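Local coordinates for protein techylectin-5A (Tachypleus tridentatus, PDB 1JC9) that acts as a lectin of innate immunity, recognising acetyl group-containing substances on bacteria and erythrocytes and agglutinating these cells, at residues A[87-92]-A[258-263]; A[46-51]-A[135-140]; A[58-63]-A[80-85]; A[153-158]-A[178-183]; A[146-151]-A[251-256]. All coordinates share one frame; numbering follows the deposited sequence.

Overall arrangement
All five contacts lie in the fibrinogen C-terminal domain and reach one large, curled antiparallel sheet. Strand 250-261 is shared by interaction 1, near its end, and interaction 5, near its start, with centres about 21 Å apart. Interactions 1 and 2 are closest, about 7 Å between centres; interaction 3 lies about 10 Å from interaction 1, centre to centre, and is joined to interaction 2 by the Cys49-Cys80 disulfide. Along the chain, interaction 3 closes within the loop of interaction 2, interaction 4 is nested in interaction 5, and both in interaction 1. The last strand thus ties early to late sequence, while interaction 4 leads toward the sugar pocket.

Interaction 1 (A[87-92]-A[258-263]); sequences GGWTVI and KIRPVE
Several groups grip the carbonyl oxygen of Ile259. Thr90 N donates to Ile259 O at 2.8 Å along an almost straight N-H (172°), a water donates to the same oxygen, and the CA-H of Trp89 leans on it as well. That water also donates to Gly88 O and accepts from Thr90 OG1, which in turn accepts from Cys49 N, so the water stitches the start of strand 89-95 to its neighbour. Ile259 N returns a bond to Thr90 O at 2.9 Å and completes an antiparallel hydrogen-bonded pair; Val91 and Lys258 form the adjoining non-hydrogen-bonded one. On the Thr90 face the two side chains run alongside each other, tightly, with Thr90 CB 3.4 Å from Ile259 CD1.

The indole of Trp89 is clasped on both faces. Arg260 CB lies over the six-membered ring, 3.7 Å from its centroid, while Lys258 CD approaches the five-membered ring off-centre from the opposite face. Arg260 bends at chi3 (75°), which lays its guanidinium over the same face as its CB, the two planes 21° apart and Arg260 CZ 3.4 Å from Trp89 CZ2. In that pose NH1 of Arg260 donates within its own plane to Gly87 O at 2.9 Å.

Neighbours take up the polar tips: Thr84 O accepts from Trp89 NE1, Asp85 pairs with Arg260, and Lys258 NZ meets Glu256, Asp81 and Asp144. Gly88 and Trp89 form a G1 beta bulge against Asp81 of strand 76-81, which flanks strand 89-95, while strand 139-146 flanks strand 250-261 beyond.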
# COMPACT_ATOMS: atom_id res chain seq x y z
N GLY A 87 -7.91 9.41 13.12
CA GLY A 87 -8.22 9.79 11.76
C GLY A 87 -7.14 10.58 11.05
O GLY A 87 -6.00 10.67 11.53
N GLY A 88 -7.49 11.14 9.90
CA GLY A 88 -6.54 11.93 9.13
C GLY A 88 -5.65 11.09 8.23
O GLY A 88 -4.66 11.59 7.70
N TRP A 89 -6.02 9.82 8.05
CA TRP A 89 -5.24 8.91 7.21
C TRP A 89 -5.67 8.95 5.75
O TRP A 89 -6.86 8.90 5.45
CB TRP A 89 -5.36 7.46 7.70
CG TRP A 89 -4.90 7.21 9.10
CD1 TRP A 89 -5.68 7.19 10.23
CD2 TRP A 89 -3.57 6.89 9.52
NE1 TRP A 89 -4.91 6.88 11.33
CE2 TRP A 89 -3.61 6.70 10.92
CE3 TRP A 89 -2.34 6.75 8.86
CZ2 TRP A 89 -2.47 6.37 11.67
CZ3 TRP A 89 -1.21 6.43 9.60
CH2 TRP A 89 -1.28 6.24 10.99
N THR A 90 -4.70 9.03 4.85
CA THR A 90 -5.00 9.02 3.42
C THR A 90 -4.73 7.59 3.00
O THR A 90 -3.61 7.10 3.12
CB THR A 90 -4.07 9.97 2.63
OG1 THR A 90 -4.22 11.31 3.13
CG2 THR A 90 -4.42 9.95 1.15
N VAL A 91 -5.76 6.90 2.52
CA VAL A 91 -5.59 5.51 2.12
C VAL A 91 -4.99 5.42 0.73
O VAL A 91 -5.44 6.09 -0.19
CB VAL A 91 -6.95 4.77 2.16
CG1 VAL A 91 -6.76 3.30 1.81
CG2 VAL A 91 -7.57 4.90 3.55
N ILE A 92 -3.95 4.59 0.58
CA ILE A 92 -3.30 4.45 -0.71
C ILE A 92 -3.48 3.07 -1.33
O ILE A 92 -3.13 2.86 -2.50
CB ILE A 92 -1.77 4.76 -0.63
CG1 ILE A 92 -1.07 3.73 0.26
CG2 ILE A 92 -1.56 6.17 -0.08
CD1 ILE A 92 0.45 3.90 0.29
N LYS A 258 -2.17 3.02 4.55
CA LYS A 258 -2.57 4.42 4.66
C LYS A 258 -1.47 5.27 5.28
O LYS A 258 -0.68 4.78 6.10
CB LYS A 258 -3.84 4.51 5.51
CG LYS A 258 -3.68 3.90 6.90
CD LYS A 258 -5.01 3.66 7.61
CE LYS A 258 -5.77 2.51 6.97
NZ LYS A 258 -7.00 2.16 7.74
N ILE A 259 -1.41 6.54 4.89
CA ILE A 259 -0.39 7.44 5.41
C ILE A 259 -0.94 8.65 6.15
O ILE A 259 -2.07 9.08 5.92
CB ILE A 259 0.57 7.89 4.25
CG1 ILE A 259 -0.21 8.50 3.09
CG2 ILE A 259 1.31 6.68 3.70
CD1 ILE A 259 -0.76 9.86 3.35
N ARG A 260 -0.14 9.19 7.07
CA ARG A 260 -0.50 10.36 7.87
C ARG A 260 0.79 11.06 8.25
O ARG A 260 1.80 10.41 8.51
CB ARG A 260 -1.24 9.92 9.14
CG ARG A 260 -1.77 11.08 9.99
CD ARG A 260 -2.72 10.59 11.08
NE ARG A 260 -2.04 9.96 12.20
CZ ARG A 260 -2.67 9.43 13.25
NH1 ARG A 260 -3.99 9.47 13.32
NH2 ARG A 260 -1.97 8.88 14.24
N PRO A 261 0.78 12.40 8.28
CA PRO A 261 2.01 13.13 8.63
C PRO A 261 2.55 12.73 10.00
O PRO A 261 1.78 12.50 10.93
CB PRO A 261 1.58 14.59 8.58
CG PRO A 261 0.47 14.59 7.58
CD PRO A 261 -0.30 13.34 7.96
N VAL A 262 3.87 12.64 10.12
CA VAL A 262 4.50 12.29 11.38
C VAL A 262 4.16 13.34 12.44
O VAL A 262 3.97 13.01 13.61
CB VAL A 262 6.04 12.22 11.22
CG1 VAL A 262 6.70 11.99 12.57
CG2 VAL A 262 6.42 11.10 10.26
N GLU A 263 4.08 14.60 12.02
CA GLU A 263 3.78 15.71 12.93
C GLU A 263 2.28 15.89 13.18
O GLU A 263 1.82 17.01 13.39
CB GLU A 263 4.33 17.02 12.35
CG GLU A 263 5.79 17.00 11.90
CD GLU A 263 6.03 16.07 10.71
OE1 GLU A 263 5.32 16.20 9.68
OE2 GLU A 263 6.94 15.22 10.80
O HOH W 1 -2.91 11.97 5.60

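Interaction 2 (A[46-51]-A[135-140]); sequences PTDCAD and NQRNYM
Asp48, Asp51 and Arg137 form a salt-bridge network at the start of helix 49-54, where Asp48 is the N-cap, and so tie the domain's first helix to the turn ahead of strand 139-146. Of the ionic contacts, Asp48 OD2 to Arg137 NH2 is the shorter at 2.6 Å; the carboxylate approaches over a face of the guanidinium, with the planes 68° apart. Asp51 OD1 lies farther from Arg137 NH2, at 3.4 Å.

Hydrogen bonds fix both acids. Asp48 CG sits between its backbone N and carbonyl carbon (chi1 61°), which turns OD1 back to cap Asp51 N at 2.9 Å, with a weak bond from Ala50 N, and leaves OD2 facing the other segment. There Tyr139 OH donates to the anti lone pair of Asp48 OD2 at 2.5 Å. Gln136 NE2 uses both its hydrogens, giving one to Tyr139 OH and the other to Thr47 O, the latter at 3.0 Å from above the carbonyl plane. Thr47 OG1 accepts from Arg137 NH1 at 3.1 Å and donates to Asp51 OD2. So many donors around the acids would probably stabilise their charge.

Pro261 packs against Asp48 and Arg137, and Cys49 carries the disulfide to Cys80. Tyr139 OH, besides its bond to Asp48, lies 3.8 Å above the Arg137 guanidinium plane, over its centre.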
# COMPACT_ATOMS: atom_id res chain seq x y z
N PRO A 46 -6.53 21.92 0.99
CA PRO A 46 -6.06 20.73 1.73
C PRO A 46 -5.14 19.85 0.88
O PRO A 46 -5.50 19.47 -0.23
CB PRO A 46 -7.37 20.04 2.12
CG PRO A 46 -8.29 20.41 0.98
CD PRO A 46 -7.98 21.87 0.76
N THR A 47 -3.97 19.52 1.42
CA THR A 47 -2.98 18.70 0.71
C THR A 47 -3.10 17.20 0.93
O THR A 47 -2.46 16.41 0.21
CB THR A 47 -1.54 19.14 1.08
OG1 THR A 47 -1.29 18.84 2.47
CG2 THR A 47 -1.36 20.63 0.84
N ASP A 48 -3.88 16.80 1.93
CA ASP A 48 -4.09 15.38 2.24
C ASP A 48 -5.24 15.24 3.22
O ASP A 48 -5.90 16.22 3.56
CB ASP A 48 -2.81 14.76 2.83
CG ASP A 48 -2.38 15.42 4.13
OD1 ASP A 48 -3.26 15.94 4.85
OD2 ASP A 48 -1.17 15.40 4.44
N CYS A 49 -5.49 14.03 3.70
CA CYS A 49 -6.58 13.80 4.63
C CYS A 49 -6.37 14.40 6.03
O CYS A 49 -7.35 14.66 6.73
CB CYS A 49 -6.85 12.31 4.76
SG CYS A 49 -7.47 11.55 3.23
N ALA A 50 -5.13 14.61 6.44
CA ALA A 50 -4.88 15.21 7.75
C ALA A 50 -5.39 16.65 7.71
O ALA A 50 -6.00 17.13 8.66
CB ALA A 50 -3.38 15.19 8.07
N ASP A 51 -5.14 17.33 6.58
CA ASP A 51 -5.60 18.70 6.40
C ASP A 51 -7.13 18.73 6.39
O ASP A 51 -7.75 19.61 6.99
CB ASP A 51 -5.10 19.29 5.07
CG ASP A 51 -3.64 19.67 5.11
OD1 ASP A 51 -3.04 19.66 6.21
OD2 ASP A 51 -3.09 20.00 4.04
N ASN A 135 6.38 12.83 -0.74
CA ASN A 135 7.48 13.77 -0.83
C ASN A 135 7.12 15.21 -0.45
O ASN A 135 8.01 16.03 -0.28
CB ASN A 135 8.09 13.74 -2.24
CG ASN A 135 8.95 12.51 -2.49
OD1 ASN A 135 10.18 12.59 -2.52
ND2 ASN A 135 8.31 11.35 -2.65
N GLN A 136 5.83 15.52 -0.31
CA GLN A 136 5.44 16.89 0.05
C GLN A 136 5.77 17.19 1.50
O GLN A 136 5.85 18.36 1.91
CB GLN A 136 3.96 17.16 -0.26
CG GLN A 136 2.94 16.34 0.49
CD GLN A 136 1.53 16.60 -0.02
OE1 GLN A 136 1.34 17.30 -1.02
NE2 GLN A 136 0.53 16.05 0.65
N ARG A 137 5.95 16.14 2.29
CA ARG A 137 6.35 16.26 3.68
C ARG A 137 6.61 14.89 4.27
O ARG A 137 6.55 13.89 3.56
CB ARG A 137 5.35 17.05 4.52
CG ARG A 137 3.92 16.56 4.62
CD ARG A 137 3.28 17.40 5.71
NE ARG A 137 1.85 17.24 5.89
CZ ARG A 137 0.92 17.85 5.16
NH1 ARG A 137 1.28 18.67 4.17
NH2 ARG A 137 -0.36 17.68 5.44
N ASN A 138 6.93 14.83 5.56
CA ASN A 138 7.25 13.55 6.19
C ASN A 138 6.04 12.76 6.68
O ASN A 138 5.28 13.22 7.52
CB ASN A 138 8.25 13.77 7.32
CG ASN A 138 8.90 12.48 7.78
OD1 ASN A 138 9.15 11.58 6.99
ND2 ASN A 138 9.20 12.40 9.07
N TYR A 139 5.88 11.56 6.14
CA TYR A 139 4.77 10.69 6.49
C TYR A 139 5.18 9.36 7.11
O TYR A 139 6.30 8.90 6.94
CB TYR A 139 3.93 10.34 5.25
CG TYR A 139 3.12 11.47 4.67
CD1 TYR A 139 3.70 12.39 3.80
CD2 TYR A 139 1.78 11.62 5.00
CE1 TYR A 139 2.94 13.44 3.27
CE2 TYR A 139 1.02 12.65 4.48
CZ TYR A 139 1.61 13.56 3.62
OH TYR A 139 0.84 14.59 3.13
N MET A 140 4.24 8.76 7.83
CA MET A 140 4.44 7.44 8.40
C MET A 140 3.38 6.62 7.68
O MET A 140 2.34 7.15 7.28
CB MET A 140 4.21 7.42 9.91
CG MET A 140 2.82 7.82 10.37
SD MET A 140 2.60 7.52 12.15
CE MET A 140 3.96 8.45 12.82

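Interaction 3 (A[58-63]-A[80-85]); sequences RSSGGY and CDMETD
Cys80 pairs with Gly61 across two antiparallel strands at an end of the domain's sheet: Cys80 N donates to Gly61 O at 2.9 Å and Gly61 N to Cys80 O at 3.1 Å. Cys80 SG, bound to Cys49 in a disulfide, makes an oblique sulfur-aromatic contact with the ring of Tyr63, 3.6 Å from Tyr63 CD2. That ring is tethered by its own hydroxyl, which donates to Ser59 O.

Asp81 turns away from the other strand and starts an Asx turn where its own strand ends, its OD1 accepting from Glu83 N and Thr84 N. Met82 N then donates to Ser60 OG at 2.9 Å, a side chain standing in for a backbone acceptor. Met82 CB meets Arg58 O, and its CG runs by Ser59 O before the chain bends at chi2 (-56°) toward helix 49-54.

Glu83 closes the polar end of the contact. Its OE2 accepts from Ser60 OG at 3.1 Å, from above the carboxylate plane, and from a water that in turn accepts from Ser60 N. Last comes Thr84, whose OG1 donates to the syn lone pair of Asp81 OD2 at 2.6 Å.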
# COMPACT_ATOMS: atom_id res chain seq x y z
N ARG A 58 -15.08 15.28 9.72
CA ARG A 58 -14.82 14.12 10.57
C ARG A 58 -15.28 12.77 10.03
O ARG A 58 -14.99 11.74 10.64
CB ARG A 58 -15.46 14.33 11.94
CG ARG A 58 -15.02 15.61 12.64
CD ARG A 58 -13.60 15.51 13.18
NE ARG A 58 -13.04 16.83 13.45
CZ ARG A 58 -11.86 17.04 14.04
NH1 ARG A 58 -11.11 16.01 14.42
NH2 ARG A 58 -11.42 18.28 14.23
N SER A 59 -15.98 12.74 8.91
CA SER A 59 -16.45 11.46 8.39
C SER A 59 -15.55 10.86 7.31
O SER A 59 -15.00 11.57 6.46
CB SER A 59 -17.88 11.58 7.87
OG SER A 59 -17.96 12.55 6.84
N SER A 60 -15.41 9.54 7.36
CA SER A 60 -14.60 8.82 6.39
C SER A 60 -15.27 8.85 5.03
O SER A 60 -16.50 8.91 4.94
CB SER A 60 -14.40 7.37 6.85
OG SER A 60 -13.64 7.32 8.04
N GLY A 61 -14.47 8.82 3.97
CA GLY A 61 -15.03 8.84 2.64
C GLY A 61 -14.12 9.50 1.62
O GLY A 61 -12.97 9.82 1.92
N GLY A 62 -14.64 9.71 0.41
CA GLY A 62 -13.85 10.32 -0.64
C GLY A 62 -13.84 11.83 -0.56
O GLY A 62 -14.88 12.46 -0.35
N TYR A 63 -12.66 12.42 -0.72
CA TYR A 63 -12.49 13.87 -0.69
C TYR A 63 -11.51 14.26 -1.78
O TYR A 63 -10.65 13.47 -2.17
CB TYR A 63 -11.89 14.32 0.64
CG TYR A 63 -12.79 14.19 1.84
CD1 TYR A 63 -13.56 15.27 2.27
CD2 TYR A 63 -12.87 12.99 2.55
CE1 TYR A 63 -14.39 15.16 3.39
CE2 TYR A 63 -13.68 12.87 3.68
CZ TYR A 63 -14.44 13.96 4.09
OH TYR A 63 -15.23 13.85 5.21
N CYS A 80 -10.35 8.97 2.70
CA CYS A 80 -9.84 9.36 4.00
C CYS A 80 -10.43 8.50 5.12
O CYS A 80 -11.65 8.39 5.25
CB CYS A 80 -10.19 10.82 4.30
SG CYS A 80 -9.43 12.06 3.21
N ASP A 81 -9.56 7.87 5.90
CA ASP A 81 -9.99 7.07 7.03
C ASP A 81 -9.92 8.05 8.20
O ASP A 81 -8.83 8.41 8.64
CB ASP A 81 -9.02 5.91 7.26
CG ASP A 81 -9.28 5.17 8.57
OD1 ASP A 81 -10.12 5.63 9.37
OD2 ASP A 81 -8.63 4.13 8.79
N MET A 82 -11.08 8.49 8.68
CA MET A 82 -11.12 9.45 9.78
C MET A 82 -11.42 8.79 11.13
O MET A 82 -11.66 9.49 12.12
CB MET A 82 -12.17 10.52 9.50
CG MET A 82 -11.96 11.25 8.19
SD MET A 82 -10.32 11.98 8.11
CE MET A 82 -10.70 13.59 7.39
N GLU A 83 -11.39 7.47 11.17
CA GLU A 83 -11.71 6.76 12.41
C GLU A 83 -10.52 6.14 13.14
O GLU A 83 -10.40 6.26 14.35
CB GLU A 83 -12.76 5.70 12.11
CG GLU A 83 -14.12 6.29 11.77
CD GLU A 83 -15.00 5.32 11.00
OE1 GLU A 83 -15.15 4.16 11.45
OE2 GLU A 83 -15.55 5.72 9.95
N THR A 84 -9.64 5.47 12.41
CA THR A 84 -8.50 4.82 13.02
C THR A 84 -7.56 5.75 13.78
O THR A 84 -7.03 6.71 13.22
CB THR A 84 -7.68 4.06 11.97
OG1 THR A 84 -8.54 3.17 11.25
CG2 THR A 84 -6.58 3.25 12.63
N ASP A 85 -7.36 5.46 15.06
CA ASP A 85 -6.46 6.23 15.91
C ASP A 85 -6.45 7.74 15.68
O ASP A 85 -5.40 8.36 15.50
CB ASP A 85 -5.05 5.65 15.77
CG ASP A 85 -4.04 6.34 16.66
OD1 ASP A 85 -4.40 6.76 17.78
OD2 ASP A 85 -2.86 6.44 16.25
O HOH W 2 -16.76 8.18 9.39

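Interaction 4 (A[153-158]-A[178-183]); sequences RYAIYQ and GDAGNS
The ring of Tyr154 lies over Gly178, whose CA stands 4.1 Å from the ring centroid in a CH-pi contact. A first torsion of 74° brings the Tyr154 ring back over the chain at Gly178 and Asp179. Lacking a side chain, Gly178 can come close to Ala155 in a non-hydrogen-bonded antiparallel pair.

Asp179 then finishes the sheet edge with its carboxylate: Tyr154 N donates to Asp179 OD1 at 3.0 Å. Asp179 N donates to Tyr154 O at 3.1 Å, and Ala180 N adds a weak bond to the same oxygen. The Arg153 side chain crosses that of Asp179 at about a right angle, with Arg153 CB 3.7 Å from Ala180 CB; its NE reaches Asp179 O through a water, and its NH1 pairs with Asp151.

Farther along, Tyr157 OH donates to Asn182 OD1 at 2.5 Å, the oxygen lying near the ring plane at its edge. Asn182 OD1 also takes Gly185 N, and Phe184 N donates to the tyrosine hydroxyl. The Asn182 side chain is about 7 Å from that of Arg186, a residue implicated in ligand binding, so this cluster of bonds probably helps fix the loop that leads into the sugar pocket.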
# COMPACT_ATOMS: atom_id res chain seq x y z
N ARG A 153 -4.44 -6.87 13.27
CA ARG A 153 -3.08 -6.51 13.66
C ARG A 153 -2.73 -5.28 12.83
O ARG A 153 -3.36 -5.01 11.81
CB ARG A 153 -2.11 -7.65 13.33
CG ARG A 153 -2.31 -8.92 14.14
CD ARG A 153 -1.87 -8.77 15.59
NE ARG A 153 -1.85 -10.05 16.29
CZ ARG A 153 -2.94 -10.72 16.66
NH1 ARG A 153 -4.15 -10.23 16.43
NH2 ARG A 153 -2.82 -11.91 17.26
N TYR A 154 -1.73 -4.52 13.27
CA TYR A 154 -1.31 -3.34 12.53
C TYR A 154 0.20 -3.20 12.65
O TYR A 154 0.83 -3.79 13.54
CB TYR A 154 -1.99 -2.07 13.09
CG TYR A 154 -1.44 -1.62 14.42
CD1 TYR A 154 -1.73 -2.32 15.59
CD2 TYR A 154 -0.56 -0.54 14.50
CE1 TYR A 154 -1.16 -1.95 16.82
CE2 TYR A 154 0.02 -0.16 15.72
CZ TYR A 154 -0.29 -0.87 16.87
OH TYR A 154 0.30 -0.52 18.07
N ALA A 155 0.78 -2.42 11.74
CA ALA A 155 2.21 -2.16 11.73
C ALA A 155 2.38 -0.73 11.28
O ALA A 155 1.68 -0.27 10.37
CB ALA A 155 2.92 -3.10 10.77
N ILE A 156 3.29 -0.01 11.92
CA ILE A 156 3.56 1.37 11.60
C ILE A 156 5.03 1.49 11.23
O ILE A 156 5.88 0.86 11.86
CB ILE A 156 3.32 2.30 12.82
CG1 ILE A 156 1.90 2.13 13.36
CG2 ILE A 156 3.58 3.76 12.43
CD1 ILE A 156 0.83 2.69 12.48
N TYR A 157 5.32 2.27 10.19
CA TYR A 157 6.69 2.51 9.78
C TYR A 157 6.84 4.02 9.60
O TYR A 157 6.07 4.64 8.85
CB TYR A 157 7.02 1.82 8.45
CG TYR A 157 7.07 0.32 8.54
CD1 TYR A 157 5.91 -0.44 8.43
CD2 TYR A 157 8.28 -0.34 8.77
CE1 TYR A 157 5.94 -1.82 8.56
CE2 TYR A 157 8.32 -1.73 8.90
CZ TYR A 157 7.15 -2.46 8.80
OH TYR A 157 7.18 -3.83 8.93
N GLN A 158 7.81 4.60 10.28
CA GLN A 158 8.04 6.04 10.16
C GLN A 158 8.83 6.34 8.90
O GLN A 158 9.39 5.44 8.27
CB GLN A 158 8.81 6.58 11.36
CG GLN A 158 8.02 6.59 12.65
CD GLN A 158 8.69 7.45 13.70
OE1 GLN A 158 8.73 8.68 13.58
NE2 GLN A 158 9.24 6.82 14.74
N GLY A 178 4.32 -1.79 16.36
CA GLY A 178 3.02 -2.40 16.14
C GLY A 178 3.01 -3.84 16.62
O GLY A 178 3.93 -4.27 17.31
N ASP A 179 1.98 -4.60 16.25
CA ASP A 179 1.87 -5.99 16.68
C ASP A 179 1.68 -7.00 15.55
O ASP A 179 1.41 -8.17 15.82
CB ASP A 179 0.73 -6.14 17.69
CG ASP A 179 -0.61 -5.68 17.15
OD1 ASP A 179 -0.74 -5.52 15.91
OD2 ASP A 179 -1.54 -5.47 17.95
N ALA A 180 1.81 -6.58 14.30
CA ALA A 180 1.63 -7.50 13.18
C ALA A 180 2.91 -8.26 12.87
O ALA A 180 2.87 -9.31 12.22
CB ALA A 180 1.18 -6.73 11.95
N GLY A 181 4.04 -7.74 13.33
CA GLY A 181 5.32 -8.35 13.04
C GLY A 181 5.94 -7.52 11.93
O GLY A 181 5.22 -7.02 11.06
N ASN A 182 7.25 -7.38 11.94
CA ASN A 182 7.95 -6.57 10.95
C ASN A 182 8.21 -7.31 9.64
O ASN A 182 9.32 -7.79 9.41
CB ASN A 182 9.26 -6.08 11.54
CG ASN A 182 9.97 -5.08 10.65
OD1 ASN A 182 9.47 -4.71 9.59
ND2 ASN A 182 11.14 -4.63 11.08
N SER A 183 7.21 -7.39 8.76
CA SER A 183 7.39 -8.08 7.49
C SER A 183 7.55 -7.16 6.28
O SER A 183 7.62 -7.63 5.15
CB SER A 183 6.24 -9.05 7.25
OG SER A 183 6.23 -10.09 8.22
O HOH W 3 0.58 -11.01 16.46

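Interaction 5 (A[146-151]-A[251-256]); sequences KDKEND and SLPQVE
Lys146 and Gln254 face each other as an antiparallel hydrogen-bonded pair where the beta-hairpin of strands 139-146 and 152-162 turns beside the start of strand 250-261. A type I turn from Asp147 to Asn150 makes the reversal.

One backbone hydrogen bond crosses the contact: Lys146 N donates to Gln254 O at 3.1 Å, bent at the hydrogen (138°). The other polar bonds of the segments hold the hairpin itself. Asn150 N closes the turn on Asp147 O, and Asp147 N donates to Asp151 O. With chi1 at 66°, the Asp147 carboxylate folds back over the turn, where Asp151 N meets Asp147 OD1 at 3.1 Å from above the carboxylate plane and Glu149 N adds a weak bond. Its OD2 has an outside partner, a salt bridge to Lys246 of helix 243-246. Lys148 N is likewise held from outside, by Tyr250 OH, and Pro253 O accepts from Tyr228 OH.

Van der Waals contact does the rest, with the Pro253 ring at its middle. It lies against the backbone of the turn, Pro253 CG 3.5 Å from Asp147 C, and the Lys148 side chain crosses it obliquely, Lys148 CG 4.0 Å from the same Pro253 CG. Leu252 CD2 reaches Lys146 O at 3.7 Å, while its side chain packs on Trp245. The long side chains of Lys146 and Gln254 run alongside each other, Lys146 CD 4.0 Å from Gln254 NE2. Tightest of the carbon contacts to Lys146 O is Pro253 CD, 3.2 Å from that oxygen.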
# COMPACT_ATOMS: atom_id res chain seq x y z
N LYS A 146 -6.47 -7.82 8.68
CA LYS A 146 -7.54 -8.56 9.33
C LYS A 146 -7.64 -9.96 8.72
O LYS A 146 -7.54 -10.10 7.50
CB LYS A 146 -8.87 -7.82 9.16
CG LYS A 146 -10.06 -8.53 9.77
CD LYS A 146 -11.38 -7.86 9.41
CE LYS A 146 -11.48 -6.46 9.98
NZ LYS A 146 -12.78 -5.82 9.63
N ASP A 147 -7.82 -10.98 9.55
CA ASP A 147 -7.95 -12.34 9.03
C ASP A 147 -9.42 -12.75 8.93
O ASP A 147 -10.30 -11.94 9.21
CB ASP A 147 -7.16 -13.35 9.88
CG ASP A 147 -7.71 -13.51 11.28
OD1 ASP A 147 -8.92 -13.27 11.50
OD2 ASP A 147 -6.93 -13.90 12.17
N LYS A 148 -9.67 -14.00 8.55
CA LYS A 148 -11.05 -14.48 8.39
C LYS A 148 -11.86 -14.57 9.68
O LYS A 148 -13.09 -14.59 9.64
CB LYS A 148 -11.06 -15.83 7.67
CG LYS A 148 -10.40 -15.78 6.31
CD LYS A 148 -10.64 -17.05 5.51
CE LYS A 148 -12.08 -17.15 5.05
NZ LYS A 148 -12.27 -18.30 4.12
N GLU A 149 -11.17 -14.64 10.82
CA GLU A 149 -11.86 -14.71 12.11
C GLU A 149 -12.17 -13.30 12.60
O GLU A 149 -12.66 -13.11 13.71
CB GLU A 149 -11.00 -15.43 13.15
CG GLU A 149 -11.13 -16.94 13.14
CD GLU A 149 -10.78 -17.55 11.80
OE1 GLU A 149 -9.61 -17.44 11.39
OE2 GLU A 149 -11.68 -18.14 11.17
N ASN A 150 -11.87 -12.31 11.75
CA ASN A 150 -12.10 -10.90 12.07
C ASN A 150 -11.11 -10.34 13.09
O ASN A 150 -11.31 -9.25 13.63
CB ASN A 150 -13.54 -10.68 12.56
CG ASN A 150 -14.54 -10.64 11.41
OD1 ASN A 150 -15.75 -10.68 11.62
ND2 ASN A 150 -14.03 -10.54 10.19
N ASP A 151 -10.04 -11.08 13.36
CA ASP A 151 -9.02 -10.60 14.29
C ASP A 151 -8.17 -9.59 13.51
O ASP A 151 -8.12 -9.63 12.28
CB ASP A 151 -8.17 -11.78 14.78
CG ASP A 151 -7.20 -11.38 15.88
OD1 ASP A 151 -7.50 -10.42 16.62
OD2 ASP A 151 -6.15 -12.05 16.02
N SER A 251 -3.77 -16.01 2.82
CA SER A 251 -4.06 -14.77 2.11
C SER A 251 -5.09 -13.97 2.90
O SER A 251 -6.27 -14.33 2.93
CB SER A 251 -4.60 -15.10 0.71
OG SER A 251 -4.81 -13.94 -0.06
N LEU A 252 -4.63 -12.88 3.53
CA LEU A 252 -5.52 -12.04 4.33
C LEU A 252 -6.71 -11.55 3.51
O LEU A 252 -6.56 -11.09 2.37
CB LEU A 252 -4.73 -10.86 4.92
CG LEU A 252 -3.61 -11.25 5.89
CD1 LEU A 252 -2.68 -10.08 6.12
CD2 LEU A 252 -4.20 -11.73 7.21
N PRO A 253 -7.92 -11.65 4.07
CA PRO A 253 -9.13 -11.21 3.36
C PRO A 253 -9.32 -9.70 3.26
O PRO A 253 -10.02 -9.22 2.37
CB PRO A 253 -10.25 -11.89 4.15
CG PRO A 253 -9.71 -11.90 5.54
CD PRO A 253 -8.27 -12.31 5.34
N GLN A 254 -8.72 -8.95 4.18
CA GLN A 254 -8.84 -7.49 4.15
C GLN A 254 -7.59 -6.79 4.66
O GLN A 254 -7.12 -7.07 5.76
CB GLN A 254 -10.02 -7.02 5.00
CG GLN A 254 -11.38 -7.38 4.46
CD GLN A 254 -12.49 -6.68 5.21
OE1 GLN A 254 -12.61 -5.46 5.17
NE2 GLN A 254 -13.31 -7.46 5.91
N VAL A 255 -7.05 -5.87 3.86
CA VAL A 255 -5.87 -5.12 4.25
C VAL A 255 -5.98 -3.69 3.70
O VAL A 255 -6.72 -3.44 2.75
CB VAL A 255 -4.55 -5.75 3.70
CG1 VAL A 255 -4.46 -7.21 4.11
CG2 VAL A 255 -4.49 -5.61 2.20
N GLU A 256 -5.25 -2.77 4.33
CA GLU A 256 -5.24 -1.38 3.90
C GLU A 256 -3.89 -0.77 4.24
O GLU A 256 -3.30 -1.08 5.27
CB GLU A 256 -6.31 -0.54 4.61
CG GLU A 256 -7.75 -0.89 4.33
CD GLU A 256 -8.71 0.12 4.94
OE1 GLU A 256 -8.33 0.76 5.94
OE2 GLU A 256 -9.83 0.27 4.42